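Local coordinates for sensor protein (Rhodopseudomonas palustris, PDB 2OOL) that senses light through a bound bilin chromophore, this PAS-GAF chromophore-binding fragment lacking the histidine kinase module to which the full-length protein probably relays the signal, at residues N75-I78 / A79-L82; T142-F145 / F146-V149; V306-E309 / V310-A313; T322-I325 / G326-E330. One frame throughout, in Å; residues are numbered along the deposited sequence. Where two conformers were deposited one is given.

Contact 1 (N75-I78 / A79-L82); sequences NVPI and AHYL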
loop_
_atom_site.group_PDB
_atom_site.type_symbol
_atom_site.label_atom_id
_atom_site.label_comp_id
_atom_site.label_asym_id
_atom_site.label_seq_id
_atom_site.Cartn_x
_atom_site.Cartn_y
_atom_site.Cartn_z
ATOM N N ASN A 75 10.542 -2.150 38.161
ATOM C CA ASN A 75 9.320 -2.667 38.708
ATOM C C ASN A 75 8.142 -1.706 38.789
ATOM O O ASN A 75 7.127 -2.027 39.421
ATOM C CB ASN A 75 9.563 -3.345 40.071
ATOM C CG ASN A 75 8.712 -4.548 40.244
ATOM O OD1 ASN A 75 8.304 -4.906 41.362
ATOM N ND2 ASN A 75 8.406 -5.189 39.133
ATOM N N VAL A 76 8.255 -0.551 38.139
ATOM C CA VAL A 76 7.170 0.409 38.099
ATOM C C VAL A 76 6.197 0.068 36.965
ATOM O O VAL A 76 6.611 -0.312 35.886
ATOM C CB VAL A 76 7.717 1.844 37.944
ATOM C CG1 VAL A 76 6.585 2.820 37.825
ATOM C CG2 VAL A 76 8.595 2.184 39.156
ATOM N N PRO A 77 4.892 0.162 37.214
ATOM C CA PRO A 77 4.001 -0.053 36.097
ATOM C C PRO A 77 4.229 0.959 34.926
ATOM O O PRO A 77 4.349 2.176 35.130
ATOM C CB PRO A 77 2.620 0.090 36.706
ATOM C CG PRO A 77 2.795 -0.083 38.137
ATOM C CD PRO A 77 4.173 0.389 38.468
ATOM N N ILE A 78 4.314 0.457 33.714
ATOM C CA ILE A 78 4.662 1.351 32.604
ATOM C C ILE A 78 3.516 2.375 32.407
ATOM O O ILE A 78 3.756 3.509 31.989
ATOM C CB ILE A 78 4.995 0.588 31.320
ATOM C CG1 ILE A 78 5.709 1.533 30.310
ATOM C CG2 ILE A 78 3.752 -0.057 30.735
ATOM C CD1 ILE A 78 6.138 0.884 29.064
ATOM N N ALA A 79 2.301 1.970 32.780
ATOM C CA ALA A 79 1.088 2.778 32.633
ATOM C C ALA A 79 1.174 4.089 33.375
ATOM O O ALA A 79 0.404 4.995 33.102
ATOM C CB ALA A 79 -0.130 1.998 33.097
ATOM N N HIS A 80 2.078 4.187 34.343
ATOM C CA HIS A 80 2.295 5.452 35.012
ATOM C C HIS A 80 2.855 6.536 34.102
ATOM O O HIS A 80 2.632 7.713 34.372
ATOM C CB HIS A 80 3.163 5.301 36.253
ATOM C CG HIS A 80 2.460 4.626 37.378
ATOM N ND1 HIS A 80 3.131 4.005 38.402
ATOM C CD2 HIS A 80 1.143 4.448 37.628
ATOM C CE1 HIS A 80 2.262 3.495 39.254
ATOM N NE2 HIS A 80 1.047 3.736 38.801
ATOM N N TYR A 81 3.523 6.160 33.021
ATOM C CA TYR A 81 4.103 7.141 32.107
ATOM C C TYR A 81 3.404 7.189 30.744
ATOM O O TYR A 81 3.936 7.776 29.814
ATOM C CB TYR A 81 5.554 6.817 31.874
ATOM C CG TYR A 81 6.302 6.532 33.120
ATOM C CD1 TYR A 81 6.522 5.220 33.511
ATOM C CD2 TYR A 81 6.792 7.564 33.914
ATOM C CE1 TYR A 81 7.195 4.930 34.674
ATOM C CE2 TYR A 81 7.477 7.290 35.091
ATOM C CZ TYR A 81 7.671 5.959 35.456
ATOM O OH TYR A 81 8.347 5.606 36.609
ATOM N N LEU A 82 2.249 6.549 30.625
ATOM C CA LEU A 82 1.458 6.581 29.421
ATOM C C LEU A 82 0.163 7.302 29.734
ATOM O O LEU A 82 -0.224 7.411 30.886
ATOM C CB LEU A 82 1.127 5.173 28.934
ATOM C CG LEU A 82 2.263 4.181 28.701
ATOM C CD1 LEU A 82 1.717 2.851 28.258
ATOM C CD2 LEU A 82 3.241 4.756 27.631
#
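Two backbone bonds, each spanning three residues, close a short 3-10 turn at 78-80: His80 N donates to Pro77 O (3.1 Å), and Tyr81 N to Ile78 O (2.9 Å, N-H...O angle 164°). The side chains then fold back along the turn. The Pro77 ring lies alongside the imidazole of His80 and points the same way, with its CB 4.2 Å above the ring plane and over the ring centre, and Pro77 CD comes to 3.7 Å from His80 CE1. Val76 works at right angles to both aromatic groups. Because its CG1 is anti to the backbone N (chi1 177°), this one methyl reaches the edge of the imidazole, 3.7 Å from His80 ND1, and also the far end of the tyrosine, 3.5 Å from Tyr81 OH. The phenol ring itself leans obliquely past Ile78 O and Pro77 O, and on its way it also meets Ile55, Gln68 and Leu73. Were Tyr81 reduced to an alanine, Val76 CG1 and these three neighbours would probably lose the ring they pack on. Ile78, by contrast, is buried against Phe46 and Val48 of strand 44-48, Ile55 of strand 55-59 and Leu90 of helix 84-94. The whole is a 3-10 turn in the connection between helices 62-66 and 84-94 of the PAS domain, held to the sheet by this packing and by backbone bonds of Val76 with Ile55 and of Tyr81 with Val110 of strand 105-111.

Contact 2 (T142-F145 / F146-V149); sequences TNEF and FRSV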
loop_
_atom_site.group_PDB
_atom_site.type_symbol
_atom_site.label_atom_id
_atom_site.label_comp_id
_atom_site.label_asym_id
_atom_site.label_seq_id
_atom_site.Cartn_x
_atom_site.Cartn_y
_atom_site.Cartn_z
ATOM N N THR A 142 0.140 9.852 1.846
ATOM C CA THR A 142 -0.116 8.429 2.062
ATOM C C THR A 142 -0.935 7.813 0.908
ATOM O O THR A 142 -0.643 6.687 0.480
ATOM C CB THR A 142 -0.805 8.142 3.458
ATOM O OG1 THR A 142 -0.064 8.761 4.524
ATOM C CG2 THR A 142 -0.910 6.632 3.732
ATOM N N ASN A 143 -1.912 8.548 0.371
ATOM C CA ASN A 143 -2.676 8.053 -0.806
ATOM C C ASN A 143 -1.786 7.805 -2.070
ATOM O O ASN A 143 -1.893 6.751 -2.723
ATOM C CB ASN A 143 -3.876 8.960 -1.109
ATOM C CG ASN A 143 -5.031 8.771 -0.095
ATOM O OD1 ASN A 143 -5.386 7.645 0.276
ATOM N ND2 ASN A 143 -5.627 9.879 0.335
ATOM N N GLU A 144 -0.919 8.769 -2.371
ATOM C CA GLU A 144 0.132 8.602 -3.382
ATOM C C GLU A 144 1.034 7.410 -3.049
ATOM O O GLU A 144 1.411 6.629 -3.919
ATOM C CB GLU A 144 0.998 9.865 -3.482
ATOM C CG GLU A 144 0.237 11.155 -3.804
ATOM C CD GLU A 144 1.163 12.325 -4.110
ATOM O OE1 GLU A 144 2.380 12.108 -4.334
ATOM O OE2 GLU A 144 0.667 13.471 -4.126
ATOM N N PHE A 145 1.393 7.291 -1.781
ATOM C CA PHE A 145 2.202 6.190 -1.313
ATOM C C PHE A 145 1.561 4.847 -1.657
ATOM O O PHE A 145 2.225 4.006 -2.248
ATOM C CB PHE A 145 2.357 6.323 0.199
ATOM C CG PHE A 145 3.133 5.236 0.836
ATOM C CD1 PHE A 145 4.512 5.228 0.773
ATOM C CD2 PHE A 145 2.494 4.263 1.591
ATOM C CE1 PHE A 145 5.243 4.235 1.414
ATOM C CE2 PHE A 145 3.232 3.265 2.263
ATOM C CZ PHE A 145 4.603 3.257 2.157
ATOM N N PHE A 146 0.286 4.664 -1.293
ATOM C CA PHE A 146 -0.424 3.420 -1.589
ATOM C C PHE A 146 -0.477 3.139 -3.101
ATOM O O PHE A 146 -0.296 2.007 -3.549
ATOM C CB PHE A 146 -1.860 3.450 -1.077
ATOM C CG PHE A 146 -2.006 3.410 0.423
ATOM C CD1 PHE A 146 -0.987 2.993 1.263
ATOM C CD2 PHE A 146 -3.216 3.780 0.989
ATOM C CE1 PHE A 146 -1.177 2.974 2.647
ATOM C CE2 PHE A 146 -3.406 3.764 2.336
ATOM C CZ PHE A 146 -2.388 3.352 3.181
ATOM N N ARG A 147 -0.748 4.175 -3.877
ATOM C CA ARG A 147 -0.806 4.049 -5.332
ATOM C C ARG A 147 0.521 3.562 -5.902
ATOM O O ARG A 147 0.528 2.637 -6.705
ATOM C CB ARG A 147 -1.207 5.404 -5.961
ATOM C CG ARG A 147 -1.141 5.476 -7.458
ATOM C CD ARG A 147 -1.546 6.854 -7.899
ATOM N NE ARG A 147 -0.529 7.855 -7.581
ATOM C CZ ARG A 147 -0.771 9.148 -7.330
ATOM N NH1 ARG A 147 -2.009 9.637 -7.321
ATOM N NH2 ARG A 147 0.242 9.967 -7.066
ATOM N N SER A 148 1.634 4.149 -5.449
ATOM C CA SER A 148 2.953 3.728 -5.949
ATOM C C SER A 148 3.259 2.274 -5.572
ATOM O O SER A 148 3.706 1.509 -6.415
ATOM C CB SER A 148 4.108 4.678 -5.524
ATOM O OG SER A 148 4.373 4.611 -4.141
ATOM N N VAL A 149 2.995 1.875 -4.325
ATOM C CA VAL A 149 3.178 0.457 -3.937
ATOM C C VAL A 149 2.327 -0.498 -4.825
ATOM O O VAL A 149 2.818 -1.503 -5.335
ATOM C CB VAL A 149 2.921 0.216 -2.437
ATOM C CG1 VAL A 149 2.887 -1.291 -2.140
ATOM C CG2 VAL A 149 3.986 0.916 -1.576
#
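Thr142 and Phe146 lie side by side on helix 142-157, pointing the same way, so that the threonine methyl CG2 sits over the face of the phenyl ring. The CH-pi geometry is clear: CG2 is 4.0 Å from the Phe146 ring centroid and 25° off its normal. Thr142 O, which accepts the backbone bond from Phe146 N at 2.8 Å, also stands above the plane of that ring, toward its rim. Phe145 follows another course. A first torsion of 178° carries its ring away from its own N, and the two phenylalanine side chains cross obliquely, meeting at Phe145 CD2 and Phe146 CD1, 3.7 Å apart. One turn on, Val149 CG2 lies loosely over one face of the Phe145 ring, 4.4 Å from CZ. On another side of the helix the Arg147 guanidinium doubles back beside Glu144, with CA of Glu144 over one of its faces; the carboxylate is too far for a salt bridge, and two conformers make its position doubtful. Arg147 NH1 is weakly hydrogen-bonded to Asn103 O of the second subunit. Ser148 OG lies 2.9 Å from Phe145 O, but its firm partner is Glu172 of helix 162-177. Phe145 and Val149 reach helix 308-332, while Thr142 and Asn143 pack on Phe146 of the second subunit, and Phe146 on its Leu316. The i/i+4 pairs Thr142/Phe146 and Phe145/Val149 fit the helical dimer interface of bacteriophytochromes.

Contact 3 (V306-E309 / V310-A313); sequences VSYE and VRQA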
loop_
_atom_site.group_PDB
_atom_site.type_symbol
_atom_site.label_atom_id
_atom_site.label_comp_id
_atom_site.label_asym_id
_atom_site.label_seq_id
_atom_site.Cartn_x
_atom_site.Cartn_y
_atom_site.Cartn_z
ATOM N N VAL A 306 13.605 6.085 8.583
ATOM C CA VAL A 306 12.497 5.622 7.787
ATOM C C VAL A 306 11.484 5.007 8.750
ATOM O O VAL A 306 11.849 4.158 9.597
ATOM C CB VAL A 306 12.976 4.558 6.700
ATOM C CG1 VAL A 306 11.811 4.079 5.832
ATOM C CG2 VAL A 306 14.047 5.151 5.823
ATOM N N SER A 307 10.233 5.468 8.697
ATOM C CA SER A 307 9.225 5.041 9.722
ATOM C C SER A 307 8.884 3.559 9.642
ATOM O O SER A 307 9.122 2.923 8.645
ATOM C CB SER A 307 7.927 5.832 9.584
ATOM O OG SER A 307 7.164 5.334 8.488
ATOM N N TYR A 308 8.297 2.991 10.688
ATOM C CA TYR A 308 8.017 1.577 10.689
ATOM C C TYR A 308 7.146 1.161 9.491
ATOM O O TYR A 308 7.364 0.092 8.885
ATOM C CB TYR A 308 7.300 1.210 11.956
ATOM C CG TYR A 308 7.240 -0.259 12.238
ATOM C CD1 TYR A 308 8.323 -0.912 12.790
ATOM C CD2 TYR A 308 6.099 -0.983 11.975
ATOM C CE1 TYR A 308 8.262 -2.260 13.080
ATOM C CE2 TYR A 308 6.027 -2.330 12.267
ATOM C CZ TYR A 308 7.111 -2.960 12.801
ATOM O OH TYR A 308 7.053 -4.310 13.100
ATOM N N GLU A 309 6.130 1.982 9.195
ATOM C CA GLU A 309 5.172 1.688 8.159
ATOM C C GLU A 309 5.838 1.730 6.766
ATOM O O GLU A 309 5.502 0.914 5.913
ATOM C CB GLU A 309 3.979 2.683 8.184
ATOM C CG GLU A 309 3.087 2.647 9.450
ATOM C CD GLU A 309 3.490 3.674 10.511
ATOM O OE1 GLU A 309 4.708 3.964 10.639
ATOM O OE2 GLU A 309 2.578 4.202 11.206
ATOM N N VAL A 310 6.782 2.647 6.549
ATOM C CA VAL A 310 7.544 2.648 5.311
ATOM C C VAL A 310 8.412 1.393 5.165
ATOM O O VAL A 310 8.525 0.839 4.057
ATOM C CB VAL A 310 8.348 3.933 5.102
ATOM C CG1 VAL A 310 9.244 3.812 3.834
ATOM C CG2 VAL A 310 7.376 5.141 4.928
ATOM N N ARG A 311 8.978 0.922 6.271
ATOM C CA ARG A 311 9.747 -0.320 6.306
ATOM C C ARG A 311 8.872 -1.510 6.028
ATOM O O ARG A 311 9.306 -2.409 5.301
ATOM C CB ARG A 311 10.566 -0.465 7.620
ATOM C CG ARG A 311 11.504 0.749 7.806
ATOM C CD ARG A 311 12.654 0.651 8.788
ATOM N NE ARG A 311 12.404 0.009 10.067
ATOM C CZ ARG A 311 11.945 0.625 11.167
ATOM N NH1 ARG A 311 11.573 1.907 11.153
ATOM N NH2 ARG A 311 11.826 -0.053 12.287
ATOM N N GLN A 312 7.637 -1.533 6.539
ATOM C CA GLN A 312 6.706 -2.604 6.217
ATOM C C GLN A 312 6.362 -2.616 4.702
ATOM O O GLN A 312 6.063 -3.688 4.140
ATOM C CB GLN A 312 5.413 -2.501 7.001
ATOM C CG GLN A 312 5.513 -2.767 8.500
ATOM C CD GLN A 312 4.162 -2.599 9.181
ATOM O OE1 GLN A 312 3.535 -1.510 9.134
ATOM N NE2 GLN A 312 3.687 -3.671 9.778
ATOM N N ALA A 313 6.366 -1.433 4.077
ATOM C CA ALA A 313 6.099 -1.324 2.638
ATOM C C ALA A 313 7.258 -1.917 1.827
ATOM O O ALA A 313 7.027 -2.702 0.948
ATOM C CB ALA A 313 5.832 0.117 2.228
#
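Ser307 is the N-cap of helix 308-332, and its OG takes a weak capping bond from Val310 N (3.3 Å). That hydroxyl also has a stronger partner in Asp137, so the helix start is tied to the connection between strand 128-134 and helix 142-157. A second tie comes from Arg311. Its CG lies beside the backbone N (chi1 -57°) and the chain bends at chi3, which turns the guanidinium back past the first turn, where NH1 donates to Val306 O at 2.8 Å. The acceptor lies close to the guanidinium plane and the donor in the carbonyl plane, though the N-H...O angle of 144° leaves the bond somewhat bent. NH2, meanwhile, forms a salt bridge with Glu134. A leucine in place of Arg311 would probably leave Val306 O without this donor and the charge of Glu134 without its mate. Tyr308 stands across the arginine, ring and guanidinium planes almost perpendicular, with CD1 3.6 Å from Arg311 NH2. Toward the other end of the same ring, the Gln312 amide approaches obliquely, its CD 3.6 Å from Tyr308 CE2. On the opposite flank the Val306 and Val310 methyls are pressed together, CG1 to CG1, at an unusually tight 3.3 Å. The start of the helix bridges the two sheets: Val306 and Arg311 rest on strand 230-233 of the GAF sheet, Tyr308 leans on strand 114-125 of the PAS sheet, and Glu309 and Gln312 pack on Arg150 and Arg154 of the second subunit.

Contact 4 (T322-I325 / G326-E330); sequences TWQI and GVLEE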
loop_
_atom_site.group_PDB
_atom_site.type_symbol
_atom_site.label_atom_id
_atom_site.label_comp_id
_atom_site.label_asym_id
_atom_site.label_seq_id
_atom_site.Cartn_x
_atom_site.Cartn_y
_atom_site.Cartn_z
ATOM N N THR A 322 10.517 -11.552 -4.173
ATOM C CA THR A 322 10.869 -12.926 -3.818
ATOM C C THR A 322 10.046 -13.953 -4.588
ATOM O O THR A 322 10.600 -14.878 -5.185
ATOM C CB THR A 322 10.720 -13.132 -2.303
ATOM O OG1 THR A 322 11.484 -12.117 -1.619
ATOM C CG2 THR A 322 11.183 -14.542 -1.876
ATOM N N TRP A 323 8.733 -13.786 -4.623
ATOM C CA TRP A 323 7.883 -14.665 -5.437
ATOM C C TRP A 323 8.250 -14.657 -6.931
ATOM O O TRP A 323 8.258 -15.712 -7.591
ATOM C CB TRP A 323 6.433 -14.235 -5.308
ATOM C CG TRP A 323 5.518 -14.959 -6.191
ATOM C CD1 TRP A 323 4.967 -14.510 -7.342
ATOM C CD2 TRP A 323 5.021 -16.280 -5.991
ATOM N NE1 TRP A 323 4.164 -15.474 -7.888
ATOM C CE2 TRP A 323 4.184 -16.577 -7.081
ATOM C CE3 TRP A 323 5.219 -17.252 -5.003
ATOM C CZ2 TRP A 323 3.525 -17.806 -7.212
ATOM C CZ3 TRP A 323 4.554 -18.477 -5.127
ATOM C CH2 TRP A 323 3.725 -18.740 -6.226
ATOM N N GLN A 324 8.531 -13.473 -7.473
ATOM C CA GLN A 324 8.824 -13.362 -8.887
ATOM C C GLN A 324 10.185 -13.944 -9.275
ATOM O O GLN A 324 10.353 -14.459 -10.384
ATOM C CB GLN A 324 8.715 -11.921 -9.365
ATOM C CG GLN A 324 8.570 -11.794 -10.898
ATOM C CD GLN A 324 7.205 -12.227 -11.456
ATOM O OE1 GLN A 324 6.324 -12.720 -10.737
ATOM N NE2 GLN A 324 7.025 -12.009 -12.738
ATOM N N ILE A 325 11.154 -13.850 -8.385
ATOM C CA ILE A 325 12.440 -14.526 -8.573
ATOM C C ILE A 325 12.208 -15.997 -8.882
ATOM O O ILE A 325 12.746 -16.525 -9.863
ATOM C CB ILE A 325 13.321 -14.419 -7.308
ATOM C CG1 ILE A 325 13.936 -13.007 -7.210
ATOM C CG2 ILE A 325 14.399 -15.492 -7.363
ATOM C CD1 ILE A 325 14.425 -12.566 -5.823
ATOM N N GLY A 326 11.379 -16.629 -8.053
ATOM C CA GLY A 326 10.996 -18.014 -8.218
ATOM C C GLY A 326 10.282 -18.276 -9.530
ATOM O O GLY A 326 10.637 -19.222 -10.247
ATOM N N VAL A 327 9.293 -17.440 -9.858
ATOM C CA VAL A 327 8.555 -17.576 -11.130
ATOM C C VAL A 327 9.530 -17.539 -12.300
ATOM O O VAL A 327 9.396 -18.323 -13.255
ATOM C CB VAL A 327 7.463 -16.497 -11.307
ATOM C CG1 VAL A 327 6.690 -16.727 -12.584
ATOM C CG2 VAL A 327 6.494 -16.486 -10.107
ATOM N N LEU A 328 10.512 -16.646 -12.226
ATOM C CA LEU A 328 11.506 -16.505 -13.292
ATOM C C LEU A 328 12.476 -17.693 -13.359
ATOM O O LEU A 328 12.724 -18.217 -14.439
ATOM C CB LEU A 328 12.260 -15.177 -13.161
ATOM C CG LEU A 328 11.415 -13.950 -13.530
ATOM C CD1 LEU A 328 12.145 -12.650 -13.244
ATOM C CD2 LEU A 328 10.959 -14.003 -15.008
ATOM N N GLU A 329 13.008 -18.109 -12.212
ATOM C CA GLU A 329 13.853 -19.309 -12.111
ATOM C C GLU A 329 13.122 -20.499 -12.745
ATOM O O GLU A 329 13.620 -21.096 -13.718
ATOM C CB GLU A 329 14.278 -19.592 -10.635
ATOM C CG GLU A 329 15.784 -19.261 -10.329
ATOM C CD GLU A 329 16.114 -18.804 -8.880
ATOM O OE1 GLU A 329 16.837 -17.759 -8.740
ATOM O OE2 GLU A 329 15.687 -19.479 -7.893
ATOM N N GLU A 330 11.917 -20.804 -12.263
ATOM C CA GLU A 330 11.152 -21.930 -12.831
ATOM C C GLU A 330 10.912 -21.815 -14.355
ATOM O O GLU A 330 10.992 -22.817 -15.062
ATOM C CB GLU A 330 9.818 -22.145 -12.106
ATOM C CG GLU A 330 9.189 -23.542 -12.355
ATOM C CD GLU A 330 9.826 -24.667 -11.506
ATOM O OE1 GLU A 330 10.312 -24.397 -10.376
ATOM O OE2 GLU A 330 9.834 -25.829 -11.982
HETATM O O HOH W 1 15.289 -15.752 -10.778
#
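Ile325 O is gripped from two directions: Glu329 N donates to it at 2.8 Å in a nearly straight bond (171°), and a water donates to it as well, also at 2.8 Å. The same water reaches on to Glu329 OE1 at 3.3 Å and so bridges a backbone carbonyl to the side chain one turn later. Ile325 and Glu329 run side by side, and the carboxylate OE1 comes to 3.6 Å from Ile325 CG2; both side chains touch Trp293 of strand 291-300, so this flank of the helix rests on the GAF sheet. On roughly the opposite flank of the helix, Trp323 presents a face to Val327. With CG2 beside the backbone N and CG1 anti to it (chi1 -177°), the valine lays the CG2 methyl over the five-membered ring, 3.8 Å from the ring centroid, a CH-pi contact displaced toward NE1. NE1 itself is 3.4 Å from that methyl. From another direction, Gln324 OE1 meets the same Val327 CG2 at 3.8 Å, while its NE2 makes weak bonds to Gln157 O and Ala159 O. The indole also meets Trp323 of the second subunit edge-to-face and packs on Gly326 of that subunit. Intrahelical i/i+4 pairs on a long helix, one flank on the sheet and another on the second subunit, fit the helical dimer interface of a phytochrome GAF domain.

In the fold
Along the chain the contacts come in series, contact 1 first and contact 4 last. Contact 1 belongs to the PAS domain and stands apart: its centre is about 37 Å from that of contact 2 and about 48 Å from that of contact 4. Contacts 3 and 4 share helix 308-332, their centres about 25 Å apart, one at its start and the other near its end. Contact 2, on helix 142-157, packs against contact 3 where Phe145 CZ lies 3.4 Å from Ala313 CB. Contacts 2, 3 and 4 all touch the second subunit, so the two long helices help to pair the subunits, while contact 3 also ties the GAF helix to the PAS sheet.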